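Local coordinates for esterase (Alcaligenes sp., PDB 1QLW), which probably hydrolyses carboxylic ester bonds as a bacterial esterase of the alpha/beta-hydrolase family, at residues A[95-100]-A[312-317]; A[189-194]-A[217-222]; A[211-216]-A[241-246]; A[248-253]-A[267-272]. All blocks are in the same frame, centred on the assembly; numbering follows the deposited sequence.

Interaction 1 of 4, residues A[95-100]-A[312-317]; sequences KGYSTY and LILDWI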
loop_
_atom_site.group_PDB
_atom_site.type_symbol
_atom_site.label_atom_id
_atom_site.label_comp_id
_atom_site.label_asym_id
_atom_site.label_seq_id
_atom_site.Cartn_x
_atom_site.Cartn_y
_atom_site.Cartn_z
ATOM N N LYS A 95 -1.945 -20.664 -10.090
ATOM C CA LYS A 95 -1.023 -21.551 -10.768
ATOM C C LYS A 95 -0.081 -22.249 -9.801
ATOM O O LYS A 95 0.757 -23.052 -10.249
ATOM C CB LYS A 95 -0.290 -20.779 -11.866
ATOM C CG LYS A 95 -1.211 -20.380 -13.009
ATOM C CD LYS A 95 -1.593 -21.572 -13.861
ATOM C CE LYS A 95 -2.191 -21.195 -15.193
ATOM N NZ LYS A 95 -2.195 -22.348 -16.132
ATOM N N GLY A 96 -0.202 -21.991 -8.504
ATOM C CA GLY A 96 0.550 -22.709 -7.504
ATOM C C GLY A 96 1.816 -22.065 -7.004
ATOM O O GLY A 96 2.589 -22.718 -6.303
ATOM N N TYR A 97 2.064 -20.803 -7.383
ATOM C CA TYR A 97 3.225 -20.088 -6.890
ATOM C C TYR A 97 2.849 -19.189 -5.719
ATOM O O TYR A 97 1.895 -18.425 -5.782
ATOM C CB TYR A 97 3.789 -19.164 -7.986
ATOM C CG TYR A 97 4.472 -19.929 -9.093
ATOM C CD1 TYR A 97 5.827 -20.218 -8.997
ATOM C CD2 TYR A 97 3.793 -20.354 -10.225
ATOM C CE1 TYR A 97 6.512 -20.904 -9.970
ATOM C CE2 TYR A 97 4.485 -21.052 -11.222
ATOM C CZ TYR A 97 5.821 -21.341 -11.068
ATOM O OH TYR A 97 6.543 -22.027 -12.027
ATOM N N SER A 98 3.671 -19.242 -4.677
ATOM C CA SER A 98 3.631 -18.210 -3.662
ATOM C C SER A 98 4.061 -16.873 -4.244
ATOM O O SER A 98 4.952 -16.851 -5.097
ATOM C CB SER A 98 4.552 -18.570 -2.511
ATOM O OG SER A 98 4.057 -19.741 -1.882
ATOM N N THR A 99 3.414 -15.809 -3.800
ATOM C CA THR A 99 3.724 -14.487 -4.305
ATOM C C THR A 99 4.111 -13.546 -3.166
ATOM O O THR A 99 3.527 -13.575 -2.078
ATOM C CB THR A 99 2.575 -13.815 -5.060
ATOM O OG1 THR A 99 1.487 -13.628 -4.166
ATOM C CG2 THR A 99 2.181 -14.649 -6.267
ATOM N N TYR A 100 5.127 -12.745 -3.441
ATOM C CA TYR A 100 5.614 -11.711 -2.517
ATOM C C TYR A 100 5.543 -10.402 -3.296
ATOM O O TYR A 100 6.332 -10.222 -4.222
ATOM C CB TYR A 100 7.012 -12.020 -2.003
ATOM C CG TYR A 100 7.035 -13.180 -1.040
ATOM C CD1 TYR A 100 6.868 -14.488 -1.456
ATOM C CD2 TYR A 100 7.190 -12.974 0.325
ATOM C CE1 TYR A 100 6.803 -15.533 -0.557
ATOM C CE2 TYR A 100 7.162 -14.014 1.231
ATOM C CZ TYR A 100 6.961 -15.296 0.792
ATOM O OH TYR A 100 6.918 -16.342 1.674
ATOM N N LEU A 312 3.152 -17.565 -20.844
ATOM C CA LEU A 312 4.473 -17.639 -21.475
ATOM C C LEU A 312 5.559 -17.518 -20.424
ATOM O O LEU A 312 6.569 -18.223 -20.475
ATOM C CB LEU A 312 4.601 -16.567 -22.543
ATOM C CG LEU A 312 3.795 -16.815 -23.820
ATOM C CD1 LEU A 312 3.678 -15.541 -24.632
ATOM C CD2 LEU A 312 4.440 -17.912 -24.658
ATOM N N ILE A 313 5.406 -16.572 -19.502
ATOM C CA ILE A 313 6.399 -16.356 -18.458
ATOM C C ILE A 313 6.458 -17.542 -17.508
ATOM O O ILE A 313 7.543 -18.019 -17.162
ATOM C CB ILE A 313 6.085 -15.041 -17.715
ATOM C CG1 ILE A 313 6.329 -13.854 -18.663
ATOM C CG2 ILE A 313 6.911 -14.924 -16.451
ATOM C CD1 ILE A 313 5.838 -12.531 -18.096
ATOM N N LEU A 314 5.303 -18.037 -17.076
ATOM C CA LEU A 314 5.278 -19.166 -16.149
ATOM C C LEU A 314 5.840 -20.437 -16.772
ATOM O O LEU A 314 6.522 -21.216 -16.109
ATOM C CB LEU A 314 3.871 -19.398 -15.606
ATOM C CG LEU A 314 3.296 -18.273 -14.749
ATOM C CD1 LEU A 314 1.857 -18.582 -14.382
ATOM C CD2 LEU A 314 4.138 -18.048 -13.498
ATOM N N ASP A 315 5.579 -20.629 -18.066
ATOM C CA ASP A 315 6.160 -21.773 -18.780
ATOM C C ASP A 315 7.682 -21.682 -18.735
ATOM O O ASP A 315 8.384 -22.663 -18.467
ATOM C CB ASP A 315 5.683 -21.829 -20.226
ATOM C CG ASP A 315 6.399 -22.865 -21.069
ATOM O OD1 ASP A 315 6.086 -24.066 -20.949
ATOM O OD2 ASP A 315 7.294 -22.487 -21.855
ATOM N N TRP A 316 8.227 -20.490 -18.969
ATOM C CA TRP A 316 9.666 -20.279 -18.904
ATOM C C TRP A 316 10.179 -20.517 -17.493
ATOM O O TRP A 316 11.196 -21.198 -17.311
ATOM C CB TRP A 316 10.027 -18.884 -19.416
ATOM C CG TRP A 316 11.509 -18.621 -19.369
ATOM C CD1 TRP A 316 12.407 -18.833 -20.363
ATOM C CD2 TRP A 316 12.258 -18.113 -18.263
ATOM N NE1 TRP A 316 13.667 -18.491 -19.951
ATOM C CE2 TRP A 316 13.614 -18.059 -18.658
ATOM C CE3 TRP A 316 11.906 -17.690 -16.969
ATOM C CZ2 TRP A 316 14.610 -17.607 -17.803
ATOM C CZ3 TRP A 316 12.914 -17.253 -16.142
ATOM C CH2 TRP A 316 14.247 -17.205 -16.558
ATOM N N ILE A 317 9.476 -19.995 -16.485
ATOM C CA ILE A 317 9.928 -20.198 -15.109
ATOM C C ILE A 317 9.973 -21.681 -14.779
ATOM O O ILE A 317 10.955 -22.169 -14.222
ATOM C CB ILE A 317 9.030 -19.461 -14.105
ATOM C CG1 ILE A 317 9.210 -17.947 -14.264
ATOM C CG2 ILE A 317 9.357 -19.910 -12.687
ATOM C CD1 ILE A 317 8.250 -17.107 -13.445
HETATM O O HOH W 1 5.353 -22.859 -14.161
#
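Lys95 touches Leu314 with the aliphatic part of its side chain, CG lying 3.8 Å from Leu314 CD1. The lysine chain bends at chi2 (-73°), which lets the methylenes pass beside the leucine methyl while the amine runs on to a long, weak ion pair with Asp311. A lysine fits this exposed border, because its stem is apolar and its end is charged. Gly96 then closes helix 88-94 with a Schellman motif. Its phi is positive, and any side chain would be pressed against the carbonyl O of Lys95.

Tyr97 makes the larger part of the contact on the 95-100 side. With CG anti to the carbonyl carbon (chi1 -72°), its ring extends toward helix 306-319, the last helix of the chain, which packs against the central sheet of the alpha/beta-hydrolase fold. Two methyls approach the ring obliquely. Tyr97 CE2 is 3.8 Å from Leu314 CD2, and beyond the ring's far end Tyr97 OH sits 3.6 Å from Ile317 CG2. The hydroxyl also binds a water 2.6 Å away, in the plane of the ring, and this water donates to Leu314 O at 2.8 Å. Tyrosine thus serves both the apolar side chains and the helix backbone. A phenylalanine here, lacking the hydroxyl, would probably cost the water one of its two protein partners and weaken the packing on Ile317 CG2 from the 95-100 side.

Beyond it the chain runs into strand 99-103. Thr99 OG1 is bonded to Asp89 of helix 88-94, and the backbone of Tyr100 pairs with Ile65 and Leu67 along strand 65-68.

Interaction 2 of 4, residues A[189-194]-A[217-222]; sequences NLSKLA and AMNPKG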
loop_
_atom_site.group_PDB
_atom_site.type_symbol
_atom_site.label_atom_id
_atom_site.label_comp_id
_atom_site.label_asym_id
_atom_site.label_seq_id
_atom_site.Cartn_x
_atom_site.Cartn_y
_atom_site.Cartn_z
ATOM N N ASN A 189 17.235 -4.509 -0.187
ATOM C CA ASN A 189 16.114 -5.177 0.469
ATOM C C ASN A 189 15.691 -6.433 -0.273
ATOM O O ASN A 189 15.299 -7.418 0.363
ATOM C CB ASN A 189 14.954 -4.202 0.642
ATOM C CG ASN A 189 15.270 -3.161 1.703
ATOM O OD1 ASN A 189 15.977 -3.449 2.660
ATOM N ND2 ASN A 189 14.719 -1.974 1.520
ATOM N N LEU A 190 15.785 -6.437 -1.610
ATOM C CA LEU A 190 15.461 -7.652 -2.353
ATOM C C LEU A 190 16.471 -8.757 -2.036
ATOM O O LEU A 190 16.080 -9.927 -2.027
ATOM C CB LEU A 190 15.421 -7.386 -3.851
ATOM C CG LEU A 190 14.226 -6.530 -4.302
ATOM C CD1 LEU A 190 14.452 -6.071 -5.738
ATOM C CD2 LEU A 190 12.926 -7.293 -4.180
ATOM N N SER A 191 17.736 -8.418 -1.783
ATOM C CA SER A 191 18.696 -9.453 -1.390
ATOM C C SER A 191 18.308 -10.026 -0.032
ATOM O O SER A 191 18.289 -11.239 0.151
ATOM C CB SER A 191 20.103 -8.880 -1.326
ATOM O OG SER A 191 20.995 -9.816 -0.753
ATOM N N LYS A 192 17.975 -9.152 0.930
ATOM C CA LYS A 192 17.552 -9.661 2.236
ATOM C C LYS A 192 16.355 -10.569 2.080
ATOM O O LYS A 192 16.272 -11.608 2.744
ATOM C CB LYS A 192 17.237 -8.481 3.153
ATOM C CG LYS A 192 18.472 -7.700 3.570
ATOM C CD LYS A 192 18.121 -6.497 4.440
ATOM C CE LYS A 192 19.410 -5.931 5.037
ATOM N NZ LYS A 192 19.151 -4.770 5.920
ATOM N N LEU A 193 15.370 -10.174 1.258
ATOM C CA LEU A 193 14.198 -11.012 1.056
ATOM C C LEU A 193 14.547 -12.341 0.410
ATOM O O LEU A 193 14.083 -13.399 0.847
ATOM C CB LEU A 193 13.165 -10.256 0.222
ATOM C CG LEU A 193 11.868 -11.010 -0.093
ATOM C CD1 LEU A 193 11.119 -11.412 1.156
ATOM C CD2 LEU A 193 10.975 -10.202 -1.023
ATOM N N ALA A 194 15.372 -12.308 -0.639
ATOM C CA ALA A 194 15.756 -13.555 -1.309
ATOM C C ALA A 194 16.453 -14.516 -0.355
ATOM O O ALA A 194 16.237 -15.734 -0.417
ATOM C CB ALA A 194 16.599 -13.262 -2.530
ATOM N N ALA A 217 24.220 -8.959 -8.435
ATOM C CA ALA A 217 25.626 -8.556 -8.429
ATOM C C ALA A 217 26.095 -8.296 -7.001
ATOM O O ALA A 217 27.243 -8.606 -6.642
ATOM C CB ALA A 217 25.826 -7.322 -9.285
ATOM N N MET A 218 25.240 -7.719 -6.153
ATOM C CA MET A 218 25.597 -7.455 -4.763
ATOM C C MET A 218 25.764 -8.767 -3.998
ATOM O O MET A 218 26.718 -8.953 -3.241
ATOM C CB MET A 218 24.529 -6.569 -4.147
ATOM C CG MET A 218 24.697 -6.184 -2.693
ATOM S SD MET A 218 23.188 -5.444 -2.003
ATOM C CE MET A 218 23.069 -4.004 -3.049
ATOM N N ASN A 219 24.839 -9.691 -4.205
ATOM C CA ASN A 219 24.861 -10.995 -3.539
ATOM C C ASN A 219 23.925 -11.926 -4.291
ATOM O O ASN A 219 22.724 -11.661 -4.348
ATOM C CB ASN A 219 24.405 -10.805 -2.093
ATOM C CG ASN A 219 24.574 -12.049 -1.264
ATOM O OD1 ASN A 219 24.750 -13.139 -1.825
ATOM N ND2 ASN A 219 24.582 -11.935 0.061
ATOM N N PRO A 220 24.423 -12.993 -4.916
ATOM C CA PRO A 220 23.567 -13.873 -5.685
ATOM C C PRO A 220 22.717 -14.805 -4.834
ATOM O O PRO A 220 21.846 -15.504 -5.379
ATOM C CB PRO A 220 24.557 -14.667 -6.535
ATOM C CG PRO A 220 25.783 -14.705 -5.693
ATOM C CD PRO A 220 25.855 -13.366 -4.988
ATOM N N LYS A 221 22.951 -14.882 -3.535
ATOM C CA LYS A 221 22.277 -15.846 -2.685
ATOM C C LYS A 221 20.763 -15.696 -2.713
ATOM O O LYS A 221 20.206 -14.630 -2.512
ATOM C CB LYS A 221 22.776 -15.744 -1.245
ATOM C CG LYS A 221 22.196 -16.782 -0.297
ATOM C CD LYS A 221 22.921 -16.773 1.041
ATOM C CE LYS A 221 22.403 -17.889 1.934
ATOM N NZ LYS A 221 22.183 -19.143 1.163
ATOM N N GLY A 222 20.101 -16.810 -2.969
ATOM C CA GLY A 222 18.646 -16.873 -2.959
ATOM C C GLY A 222 17.962 -16.402 -4.226
ATOM O O GLY A 222 16.720 -16.384 -4.267
HETATM O O HOH W 2 20.788 -11.913 -2.460
#
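Ser191 and Asn219 meet chiefly through a water. Ser191 OG gives its proton to this water at 2.7 Å, and the water passes its own two protons on, one to Asn219 O at 2.7 Å and the other to Lys221 O at 2.8 Å. The serine hydroxyl otherwise lies against Asn219 CB, 3.8 Å away. A turn farther along the same helix, Ala194 CB rests 3.6 Å from Gly222 O.

The next shell fixes these groups. Ser191 holds OG anti to its own N (chi1 171°), which sends the hydroxyl out from helix 185-197 to the water. Asn219, the first residue beyond helix 211-218, makes an Asx turn: its OD1 accepts from Lys221 N at 3.0 Å in a nearly straight bond (N-H...O 165°), the donor standing above the carbonyl plane. Gly222 has a positive phi, and a side chain there would run into Ala194 O; glycine therefore lets the turn come close to the helix. Farther out, Thr215 packs on Ser191, and the backbone of Gly222 is bonded to Thr200, where the chain enters the neighbouring strand 200-205.

The contact thus joins helix 185-197 to the turn that leads into strand 223-229. The water accepts from one hydroxyl and donates to two backbone carbonyls, and so bridges the segments in place of a direct hydrogen bond.

Interaction 3 of 4, residues A[211-216]-A[241-246]; sequences YPFQTA and KPLTSI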
loop_
_atom_site.group_PDB
_atom_site.type_symbol
_atom_site.label_atom_id
_atom_site.label_comp_id
_atom_site.label_asym_id
_atom_site.label_seq_id
_atom_site.Cartn_x
_atom_site.Cartn_y
_atom_site.Cartn_z
ATOM N N TYR A 211 16.733 -3.625 -11.144
ATOM C CA TYR A 211 16.941 -3.983 -9.744
ATOM C C TYR A 211 17.400 -5.397 -9.492
ATOM O O TYR A 211 18.374 -5.579 -8.759
ATOM C CB TYR A 211 15.733 -3.678 -8.855
ATOM C CG TYR A 211 15.307 -2.249 -8.662
ATOM C CD1 TYR A 211 15.936 -1.141 -9.216
ATOM C CD2 TYR A 211 14.217 -1.997 -7.823
ATOM C CE1 TYR A 211 15.454 0.141 -8.993
ATOM C CE2 TYR A 211 13.741 -0.730 -7.577
ATOM C CZ TYR A 211 14.366 0.350 -8.170
ATOM O OH TYR A 211 13.928 1.643 -7.985
ATOM N N PRO A 212 16.735 -6.419 -10.023
ATOM C CA PRO A 212 17.160 -7.785 -9.693
ATOM C C PRO A 212 18.581 -8.088 -10.092
ATOM O O PRO A 212 19.251 -8.890 -9.440
ATOM C CB PRO A 212 16.166 -8.682 -10.416
ATOM C CG PRO A 212 15.034 -7.826 -10.777
ATOM C CD PRO A 212 15.496 -6.399 -10.820
ATOM N N PHE A 213 19.025 -7.494 -11.198
ATOM C CA PHE A 213 20.389 -7.695 -11.659
ATOM C C PHE A 213 21.389 -7.035 -10.726
ATOM O O PHE A 213 22.468 -7.566 -10.479
ATOM C CB PHE A 213 20.544 -7.153 -13.085
ATOM C CG PHE A 213 19.581 -7.765 -14.061
ATOM C CD1 PHE A 213 19.765 -9.057 -14.533
ATOM C CD2 PHE A 213 18.484 -7.059 -14.501
ATOM C CE1 PHE A 213 18.880 -9.618 -15.442
ATOM C CE2 PHE A 213 17.599 -7.593 -15.413
ATOM C CZ PHE A 213 17.801 -8.883 -15.884
ATOM N N GLN A 214 21.043 -5.835 -10.219
ATOM C CA GLN A 214 21.878 -5.186 -9.222
ATOM C C GLN A 214 21.869 -5.983 -7.923
ATOM O O GLN A 214 22.899 -6.090 -7.244
ATOM C CB GLN A 214 21.393 -3.748 -8.998
ATOM C CG GLN A 214 21.609 -2.898 -10.231
ATOM C CD GLN A 214 21.026 -1.515 -10.148
ATOM O OE1 GLN A 214 20.106 -1.263 -9.361
ATOM N NE2 GLN A 214 21.509 -0.587 -10.958
ATOM N N THR A 215 20.738 -6.552 -7.533
ATOM C CA THR A 215 20.672 -7.382 -6.333
ATOM C C THR A 215 21.624 -8.561 -6.501
ATOM O O THR A 215 22.421 -8.845 -5.596
ATOM C CB THR A 215 19.239 -7.876 -6.107
ATOM O OG1 THR A 215 18.369 -6.745 -5.937
ATOM C CG2 THR A 215 19.142 -8.764 -4.883
ATOM N N ALA A 216 21.549 -9.246 -7.649
ATOM C CA ALA A 216 22.365 -10.427 -7.862
ATOM C C ALA A 216 23.851 -10.115 -7.881
ATOM O O ALA A 216 24.655 -10.918 -7.396
ATOM C CB ALA A 216 21.929 -11.136 -9.135
ATOM N N LYS A 241 29.314 -11.760 -16.123
ATOM C CA LYS A 241 29.989 -12.837 -15.394
ATOM C C LYS A 241 29.333 -13.239 -14.092
ATOM O O LYS A 241 29.034 -14.423 -13.880
ATOM C CB LYS A 241 31.486 -12.566 -15.233
ATOM C CG LYS A 241 32.149 -11.948 -16.453
ATOM C CD LYS A 241 32.165 -10.426 -16.346
ATOM C CE LYS A 241 33.333 -9.953 -15.493
ATOM N NZ LYS A 241 32.943 -9.703 -14.078
ATOM N N PRO A 242 28.939 -12.295 -13.244
ATOM C CA PRO A 242 28.272 -12.613 -11.991
ATOM C C PRO A 242 26.879 -13.192 -12.145
ATOM O O PRO A 242 26.300 -13.713 -11.176
ATOM C CB PRO A 242 28.261 -11.283 -11.234
ATOM C CG PRO A 242 29.359 -10.475 -11.855
ATOM C CD PRO A 242 29.334 -10.867 -13.310
ATOM N N LEU A 243 26.287 -13.157 -13.329
ATOM C CA LEU A 243 24.942 -13.616 -13.605
ATOM C C LEU A 243 24.818 -14.929 -14.347
ATOM O O LEU A 243 23.716 -15.381 -14.686
ATOM C CB LEU A 243 24.235 -12.521 -14.453
ATOM C CG LEU A 243 24.236 -11.126 -13.822
ATOM C CD1 LEU A 243 23.611 -10.114 -14.766
ATOM C CD2 LEU A 243 23.497 -11.098 -12.488
ATOM N N THR A 244 25.934 -15.599 -14.662
ATOM C CA THR A 244 25.856 -16.763 -15.550
ATOM C C THR A 244 25.179 -17.978 -14.945
ATOM O O THR A 244 24.905 -18.925 -15.700
ATOM C CB THR A 244 27.239 -17.161 -16.095
ATOM O OG1 THR A 244 28.128 -17.310 -14.992
ATOM C CG2 THR A 244 27.745 -16.084 -17.035
ATOM N N SER A 245 24.928 -18.033 -13.644
ATOM C CA SER A 245 24.230 -19.159 -13.058
ATOM C C SER A 245 22.771 -18.826 -12.767
ATOM O O SER A 245 22.076 -19.685 -12.218
ATOM C CB SER A 245 24.913 -19.631 -11.767
ATOM O OG SER A 245 26.077 -20.367 -12.120
ATOM N N ILE A 246 22.296 -17.647 -13.143
ATOM C CA ILE A 246 20.905 -17.266 -12.877
ATOM C C ILE A 246 20.180 -17.133 -14.206
ATOM O O ILE A 246 20.500 -16.209 -14.963
ATOM C CB ILE A 246 20.859 -15.923 -12.117
ATOM C CG1 ILE A 246 21.548 -16.039 -10.756
ATOM C CG2 ILE A 246 19.425 -15.458 -11.919
ATOM C CD1 ILE A 246 21.849 -14.713 -10.098
#
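Phe213 and Leu243 both turn CG anti to the carbonyl carbon (chi1 -57° and -55°), and their side chains cross at about a right angle. Leu243 CD1 approaches the phenylalanine ring obliquely, 4.0 Å from Phe213 CD1. The other branch of the same leucine serves a second partner, with Leu243 CD2 standing 3.7 Å from Ala216 CB. A leucine suits this place because its fork can touch two residues that lie three positions apart on one face of the helix.

Ala216 CB has another neighbour, Ile246 CD1, again at 3.7 Å. Ile246 keeps its chain extended (chi2 166°), so that the terminal methyl reaches the alanine from a direction roughly perpendicular to that of the leucine. Both partners come from a type I beta turn, whose closing bond from Ile246 N to Leu243 O measures 3.1 Å. The turn folds the loop back and allows these two residues to share one small methyl. Alanine is fitting here, since its single carbon lets the loop lie close to the helix.

All four residues are buried, and no hydrogen bond joins the two segments. Phe213 and Ala216 also rest on strand 223-229, through Ile226 and Ile223, and the Phe213 ring meets Phe272 edge to face. The short turn between strand 200-205 and helix 211-218 is, by analogy with the alpha/beta-hydrolase family, probably the place of the nucleophile elbow. The loop before strand 248-252 would then pack against the helix that follows that elbow.

Interaction 4 of 4, residues A[248-253]-A[267-272]; sequences VLVVFG and KACHAF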
loop_
_atom_site.group_PDB
_atom_site.type_symbol
_atom_site.label_atom_id
_atom_site.label_comp_id
_atom_site.label_asym_id
_atom_site.label_seq_id
_atom_site.Cartn_x
_atom_site.Cartn_y
_atom_site.Cartn_z
ATOM N N VAL A 248 17.728 -15.903 -16.997
ATOM C CA VAL A 248 17.119 -14.602 -17.201
ATOM C C VAL A 248 16.162 -14.582 -18.384
ATOM O O VAL A 248 16.486 -15.062 -19.459
ATOM C CB VAL A 248 18.205 -13.535 -17.469
ATOM C CG1 VAL A 248 17.616 -12.185 -17.840
ATOM C CG2 VAL A 248 19.180 -13.418 -16.306
ATOM N N LEU A 249 14.986 -13.988 -18.133
ATOM C CA LEU A 249 14.000 -13.744 -19.162
ATOM C C LEU A 249 13.687 -12.252 -19.203
ATOM O O LEU A 249 13.346 -11.698 -18.154
ATOM C CB LEU A 249 12.708 -14.520 -18.879
ATOM C CG LEU A 249 11.579 -14.302 -19.883
ATOM C CD1 LEU A 249 11.927 -14.859 -21.257
ATOM C CD2 LEU A 249 10.290 -14.947 -19.383
ATOM N N VAL A 250 13.815 -11.630 -20.362
ATOM C CA VAL A 250 13.452 -10.223 -20.542
ATOM C C VAL A 250 12.297 -10.219 -21.534
ATOM O O VAL A 250 12.399 -10.839 -22.591
ATOM C CB VAL A 250 14.641 -9.376 -21.018
ATOM C CG1 VAL A 250 14.199 -7.967 -21.359
ATOM C CG2 VAL A 250 15.754 -9.393 -19.972
ATOM N N VAL A 251 11.201 -9.525 -21.222
ATOM C CA VAL A 251 9.997 -9.562 -22.039
ATOM C C VAL A 251 9.673 -8.173 -22.576
ATOM O O VAL A 251 9.624 -7.203 -21.814
ATOM C CB VAL A 251 8.784 -10.068 -21.223
ATOM C CG1 VAL A 251 7.581 -10.255 -22.145
ATOM C CG2 VAL A 251 9.100 -11.362 -20.496
ATOM N N PHE A 252 9.428 -8.085 -23.884
ATOM C CA PHE A 252 9.017 -6.849 -24.529
ATOM C C PHE A 252 7.724 -7.048 -25.314
ATOM O O PHE A 252 7.498 -8.100 -25.917
ATOM C CB PHE A 252 10.078 -6.255 -25.467
ATOM C CG PHE A 252 11.129 -5.458 -24.732
ATOM C CD1 PHE A 252 12.223 -6.038 -24.125
ATOM C CD2 PHE A 252 11.030 -4.070 -24.688
ATOM C CE1 PHE A 252 13.170 -5.272 -23.460
ATOM C CE2 PHE A 252 11.960 -3.303 -24.011
ATOM C CZ PHE A 252 13.047 -3.898 -23.399
ATOM N N GLY A 253 6.898 -6.010 -25.301
ATOM C CA GLY A 253 5.654 -5.965 -26.011
ATOM C C GLY A 253 5.734 -5.425 -27.421
ATOM O O GLY A 253 6.696 -5.663 -28.160
ATOM N N LYS A 267 16.989 -2.940 -28.029
ATOM C CA LYS A 267 18.284 -3.264 -28.624
ATOM C C LYS A 267 19.352 -3.538 -27.577
ATOM O O LYS A 267 20.128 -4.497 -27.669
ATOM C CB LYS A 267 18.698 -2.071 -29.484
ATOM C CG LYS A 267 19.833 -2.208 -30.452
ATOM C CD LYS A 267 19.759 -0.981 -31.377
ATOM C CE LYS A 267 21.102 -0.787 -32.051
ATOM N NZ LYS A 267 21.058 0.435 -32.896
ATOM N N ALA A 268 19.422 -2.683 -26.557
ATOM C CA ALA A 268 20.394 -2.852 -25.483
ATOM C C ALA A 268 20.135 -4.137 -24.709
ATOM O O ALA A 268 21.083 -4.790 -24.290
ATOM C CB ALA A 268 20.362 -1.662 -24.539
ATOM N N CYS A 269 18.870 -4.486 -24.496
ATOM C CA CYS A 269 18.583 -5.737 -23.790
ATOM C C CYS A 269 19.035 -6.928 -24.617
ATOM O O CYS A 269 19.543 -7.895 -24.041
ATOM C CB CYS A 269 17.117 -5.781 -23.413
ATOM S SG CYS A 269 16.748 -4.687 -22.022
ATOM N N HIS A 270 18.913 -6.889 -25.940
ATOM C CA HIS A 270 19.475 -7.969 -26.756
ATOM C C HIS A 270 20.985 -8.069 -26.560
ATOM O O HIS A 270 21.517 -9.178 -26.501
ATOM C CB HIS A 270 19.218 -7.743 -28.243
ATOM C CG HIS A 270 17.864 -8.175 -28.688
ATOM N ND1 HIS A 270 17.445 -9.488 -28.676
ATOM C CD2 HIS A 270 16.845 -7.441 -29.216
ATOM C CE1 HIS A 270 16.235 -9.555 -29.203
ATOM N NE2 HIS A 270 15.842 -8.325 -29.522
ATOM N N ALA A 271 21.683 -6.943 -26.500
ATOM C CA ALA A 271 23.145 -6.997 -26.353
ATOM C C ALA A 271 23.475 -7.725 -25.051
ATOM O O ALA A 271 24.415 -8.509 -24.999
ATOM C CB ALA A 271 23.742 -5.624 -26.425
ATOM N N PHE A 272 22.741 -7.418 -23.987
ATOM C CA PHE A 272 22.915 -8.086 -22.707
ATOM C C PHE A 272 22.659 -9.574 -22.806
ATOM O O PHE A 272 23.493 -10.367 -22.375
ATOM C CB PHE A 272 21.970 -7.433 -21.674
ATOM C CG PHE A 272 21.761 -8.252 -20.440
ATOM C CD1 PHE A 272 22.809 -8.613 -19.622
ATOM C CD2 PHE A 272 20.456 -8.656 -20.171
ATOM C CE1 PHE A 272 22.537 -9.396 -18.498
ATOM C CE2 PHE A 272 20.191 -9.410 -19.047
ATOM C CZ PHE A 272 21.239 -9.788 -18.244
#
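Cys269 SG, the most polarisable atom in the contact, meets the rim of Phe252 at 3.9 Å from CE1, and no hydrogen bond joins the two segments. It lies 5.1 Å from the centroid of the Phe252 ring and 82° off the ring normal, beside the ring's edge, in a sulfur-aromatic contact. The same sulfur forms the disulfide with Cys234, which ties the helix to the loop after strand 223-229. Cysteine thus supplies both a covalent link and a soft surface for the aromatic edge.

Around it the packing is apolar. Val250 CG1 lies 4.2 Å from Cys269 CB. At the start of the strand, Val248 CG1 comes up to the edge of Phe272, near the plane of the ring and 4.0 Å from CE2. Phe272 has CG anti to its backbone N (chi1 164°), which projects the ring from the helix toward the incoming valine. Val248, Val250 and Phe252 alternate along the strand and so share the face turned to the helix. Valine suits an extended backbone, its beta-branch being well tolerated there.

Strand 248-252 and helix 267-272 run nearly antiparallel, at 163°, with their axes 10.2 Å apart. They are the first two elements of a beta-alpha-beta crossover completed by strand 283-287.

Dispersion between apolar groups makes up most of the contact. At the Phe252 edge, where the C-H hydrogens carry a slight positive charge, the electron-rich sulfur is likely to add a modest electrostatic attraction, while the disulfide probably restrains the helix relative to the loop that holds Cys234.

Overall arrangement
From the N terminus, interaction 1 opens first, at the loop before strand 99-103, and closes last, on the C-terminal helix 306-319; the long excursion between contains the other three. Interactions 2 and 3 cross, since their segments alternate along the chain, and both draw on helix 211-218: the turn that follows it meets helix 185-197, while its body meets the loop ahead of strand 248-252. Interaction 4 follows in series, closing a short loop from that strand to helix 263-278. Leu243 of interaction 3 packs on Phe272 of interaction 4. Trp316 and Ile313 of helix 306-319 touch strand 248-252, so that interactions 1 and 4 meet at the central sheet.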